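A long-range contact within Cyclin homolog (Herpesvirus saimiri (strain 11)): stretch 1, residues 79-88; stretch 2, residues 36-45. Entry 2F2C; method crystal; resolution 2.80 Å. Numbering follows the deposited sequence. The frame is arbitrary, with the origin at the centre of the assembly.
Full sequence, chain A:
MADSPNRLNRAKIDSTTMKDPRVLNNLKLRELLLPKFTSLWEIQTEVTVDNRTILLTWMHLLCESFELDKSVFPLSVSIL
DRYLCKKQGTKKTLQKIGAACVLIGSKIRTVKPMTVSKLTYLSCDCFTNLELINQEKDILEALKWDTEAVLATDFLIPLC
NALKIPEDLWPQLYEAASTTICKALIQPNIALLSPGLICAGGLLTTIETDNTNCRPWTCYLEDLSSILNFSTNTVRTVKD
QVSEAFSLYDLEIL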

# COMPACT_ATOMS: atom_id res chain seq x y z
N ILE A 79 -0.57 -15.36 3.93
CA ILE A 79 0.79 -15.54 4.45
C ILE A 79 0.98 -16.94 4.98
O ILE A 79 2.00 -17.57 4.70
CB ILE A 79 1.14 -14.51 5.55
CG1 ILE A 79 1.36 -13.12 4.96
CG2 ILE A 79 2.40 -14.92 6.30
CD1 ILE A 79 1.49 -12.06 6.02
N LEU A 80 -0.02 -17.43 5.71
CA LEU A 80 0.03 -18.76 6.33
C LEU A 80 0.20 -19.84 5.28
O LEU A 80 1.16 -20.61 5.36
CB LEU A 80 -1.21 -19.03 7.20
CG LEU A 80 -1.49 -20.49 7.61
CD1 LEU A 80 -0.52 -20.98 8.70
CD2 LEU A 80 -2.94 -20.72 8.05
N ASP A 81 -0.69 -19.88 4.29
CA ASP A 81 -0.60 -20.89 3.22
C ASP A 81 0.73 -20.83 2.47
O ASP A 81 1.46 -21.83 2.42
CB ASP A 81 -1.77 -20.80 2.24
CG ASP A 81 -3.11 -21.11 2.90
OD1 ASP A 81 -3.12 -21.91 3.87
OD2 ASP A 81 -4.18 -20.60 2.51
N ARG A 82 1.05 -19.66 1.92
CA ARG A 82 2.34 -19.45 1.26
C ARG A 82 3.48 -19.99 2.10
O ARG A 82 4.29 -20.77 1.61
CB ARG A 82 2.57 -17.97 0.97
CG ARG A 82 1.94 -17.47 -0.31
CD ARG A 82 2.21 -16.00 -0.59
NE ARG A 82 1.30 -15.13 0.16
CZ ARG A 82 1.52 -13.85 0.41
NH1 ARG A 82 2.64 -13.25 -0.00
NH2 ARG A 82 0.62 -13.15 1.10
N TYR A 83 3.54 -19.58 3.37
CA TYR A 83 4.57 -20.03 4.30
C TYR A 83 4.61 -21.54 4.43
O TYR A 83 5.68 -22.13 4.54
CB TYR A 83 4.40 -19.40 5.69
CG TYR A 83 5.40 -19.93 6.69
CD1 TYR A 83 6.74 -19.53 6.63
CD2 TYR A 83 5.03 -20.85 7.67
CE1 TYR A 83 7.70 -20.05 7.54
CE2 TYR A 83 5.97 -21.36 8.59
CZ TYR A 83 7.30 -20.96 8.51
OH TYR A 83 8.23 -21.44 9.41
N LEU A 84 3.43 -22.16 4.43
CA LEU A 84 3.37 -23.61 4.63
C LEU A 84 3.44 -24.40 3.33
O LEU A 84 3.13 -25.59 3.32
CB LEU A 84 2.15 -24.01 5.47
CG LEU A 84 2.18 -23.71 6.97
CD1 LEU A 84 0.87 -24.09 7.56
CD2 LEU A 84 3.30 -24.43 7.69
N CYS A 85 3.85 -23.73 2.24
CA CYS A 85 4.32 -24.41 1.02
C CYS A 85 5.84 -24.55 1.07
O CYS A 85 6.42 -25.28 0.28
CB CYS A 85 3.96 -23.64 -0.25
SG CYS A 85 2.22 -23.22 -0.45
N LYS A 86 6.47 -23.84 2.00
CA LYS A 86 7.92 -23.74 2.02
C LYS A 86 8.58 -24.42 3.22
O LYS A 86 9.49 -25.23 3.04
CB LYS A 86 8.36 -22.28 1.85
CG LYS A 86 8.13 -21.76 0.43
CD LYS A 86 8.74 -20.38 0.20
CE LYS A 86 8.61 -19.94 -1.26
NZ LYS A 86 9.30 -20.84 -2.24
N LYS A 87 8.15 -24.10 4.44
CA LYS A 87 8.71 -24.77 5.62
C LYS A 87 7.69 -25.78 6.16
O LYS A 87 6.56 -25.84 5.68
CB LYS A 87 9.15 -23.76 6.69
CG LYS A 87 10.26 -22.78 6.26
CD LYS A 87 11.66 -23.39 6.20
CE LYS A 87 12.69 -22.32 5.89
NZ LYS A 87 14.09 -22.84 5.78
N GLN A 88 8.09 -26.56 7.15
CA GLN A 88 7.20 -27.59 7.70
C GLN A 88 6.54 -27.14 9.00
O GLN A 88 7.14 -26.40 9.79
CB GLN A 88 7.99 -28.89 7.91
CG GLN A 88 7.14 -30.16 7.99
CD GLN A 88 6.77 -30.74 6.63
OE1 GLN A 88 7.44 -30.49 5.62
NE2 GLN A 88 5.71 -31.54 6.60
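Stretch 2, residues 36-45: KFTSLWEIQT

One clear hydrogen bond is made by the indole of W41, in an irregular segment, to an aspartate of the helix: W41 NE1 donates to D81 OD1 at 2.9 Å, with an N-H...O angle of 150°. It illustrates a general principle, that a segment without helix or strand can be fixed on a helix and the residues that follow it by its side chains while its own backbone is held in shape by turns.

Stretch 2 supplies two overlapping turns, S39-E42 and W41-Q44, which share W41 and E42. The first, of type II, is closed by a weak bond from E42 N to S39 O (3.3 Å), and the second, of type I, by Q44 N to W41 O at 3.0 Å. W41 has phi/psi of 62/24. The segment advances in the same sense as stretch 1: CA atoms of W41, I43 and Q44 lie nearest those of L84, C85 and Q88, at 6.6, 6.2 and 6.4 Å.

The indole is met in two ways. L84, the first residue to leave helical phi/psi, points toward stretch 2 and lays its CD1 over one face of the ring, 3.8 Å from the centroid of the six-membered ring of W41, a CH-pi contact. L80 CD2 instead reaches the ring edge, 3.9 Å from W41 CZ2, the same edge-on approach that D81 OD1 makes at the indole nitrogen.

Earlier in the segment, F37 packs its CZ 3.6 Å from D81 CB and its CE1 3.5 Å from C85 SG, both oblique to the ring. Within the second turn, I43 CD1 lies 3.2 Å from C85 O, and the side chain of Q88 comes in toward I43, Q44 and T45, the last residues of the segment. The two stretches together bury 632 Å².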

# COMPACT_ATOMS: atom_id res chain seq x y z
N LYS A 36 -0.44 -21.45 -8.16
CA LYS A 36 -1.61 -22.27 -8.48
C LYS A 36 -1.80 -23.45 -7.48
O LYS A 36 -1.17 -24.52 -7.61
CB LYS A 36 -1.59 -22.73 -9.95
CG LYS A 36 -0.21 -23.16 -10.47
CD LYS A 36 -0.20 -23.37 -11.98
CE LYS A 36 1.08 -24.05 -12.42
NZ LYS A 36 1.19 -24.07 -13.90
N PHE A 37 -2.64 -23.23 -6.46
CA PHE A 37 -2.96 -24.23 -5.44
C PHE A 37 -3.84 -25.36 -6.01
O PHE A 37 -5.07 -25.20 -6.12
CB PHE A 37 -3.71 -23.58 -4.25
CG PHE A 37 -2.83 -22.93 -3.21
CD1 PHE A 37 -1.97 -23.69 -2.42
CD2 PHE A 37 -2.93 -21.55 -2.95
CE1 PHE A 37 -1.18 -23.08 -1.43
CE2 PHE A 37 -2.14 -20.93 -1.97
CZ PHE A 37 -1.26 -21.70 -1.21
N THR A 38 -3.25 -26.50 -6.37
CA THR A 38 -4.07 -27.66 -6.71
C THR A 38 -4.54 -28.36 -5.43
O THR A 38 -5.73 -28.67 -5.28
CB THR A 38 -3.33 -28.67 -7.64
OG1 THR A 38 -2.16 -29.18 -6.99
CG2 THR A 38 -2.79 -27.97 -8.92
N SER A 39 -3.60 -28.59 -4.51
CA SER A 39 -3.89 -29.37 -3.30
C SER A 39 -3.41 -28.68 -2.02
O SER A 39 -2.20 -28.57 -1.78
CB SER A 39 -3.26 -30.75 -3.40
OG SER A 39 -3.53 -31.46 -2.22
N LEU A 40 -4.35 -28.24 -1.19
CA LEU A 40 -4.04 -27.40 -0.04
C LEU A 40 -3.18 -28.12 0.99
O LEU A 40 -3.51 -29.23 1.40
CB LEU A 40 -5.33 -26.88 0.60
CG LEU A 40 -5.19 -25.86 1.72
CD1 LEU A 40 -4.59 -24.57 1.20
CD2 LEU A 40 -6.55 -25.62 2.34
N TRP A 41 -2.08 -27.46 1.38
CA TRP A 41 -1.15 -27.92 2.42
C TRP A 41 -0.45 -29.25 2.09
O TRP A 41 0.01 -29.95 3.00
CB TRP A 41 -1.85 -28.01 3.79
CG TRP A 41 -2.02 -26.70 4.51
CD1 TRP A 41 -2.05 -25.45 3.94
CD2 TRP A 41 -2.20 -26.50 5.92
NE1 TRP A 41 -2.21 -24.49 4.92
CE2 TRP A 41 -2.32 -25.11 6.14
CE3 TRP A 41 -2.26 -27.36 7.03
CZ2 TRP A 41 -2.50 -24.56 7.42
CZ3 TRP A 41 -2.44 -26.81 8.29
CH2 TRP A 41 -2.55 -25.42 8.48
N GLU A 42 -0.37 -29.57 0.80
CA GLU A 42 0.10 -30.88 0.31
C GLU A 42 1.50 -31.29 0.76
O GLU A 42 1.76 -32.47 0.94
CB GLU A 42 -0.01 -30.94 -1.20
N ILE A 43 2.37 -30.32 0.96
CA ILE A 43 3.77 -30.53 1.37
C ILE A 43 3.90 -30.95 2.84
O ILE A 43 5.01 -31.13 3.33
CB ILE A 43 4.58 -29.23 1.09
CG1 ILE A 43 4.86 -29.10 -0.41
CG2 ILE A 43 5.90 -29.17 1.89
CD1 ILE A 43 4.75 -27.69 -0.95
N GLN A 44 2.77 -31.11 3.52
CA GLN A 44 2.78 -31.32 4.97
C GLN A 44 2.70 -32.77 5.38
O GLN A 44 1.94 -33.55 4.79
CB GLN A 44 1.68 -30.50 5.64
CG GLN A 44 1.91 -28.99 5.64
CD GLN A 44 3.20 -28.59 6.34
OE1 GLN A 44 3.87 -27.64 5.92
NE2 GLN A 44 3.56 -29.30 7.41
N THR A 45 3.46 -33.14 6.41
CA THR A 45 3.53 -34.53 6.87
C THR A 45 2.60 -34.75 8.06
O THR A 45 1.93 -35.78 8.15
CB THR A 45 4.98 -34.89 7.26
OG1 THR A 45 5.88 -34.44 6.25
CG2 THR A 45 5.18 -36.41 7.29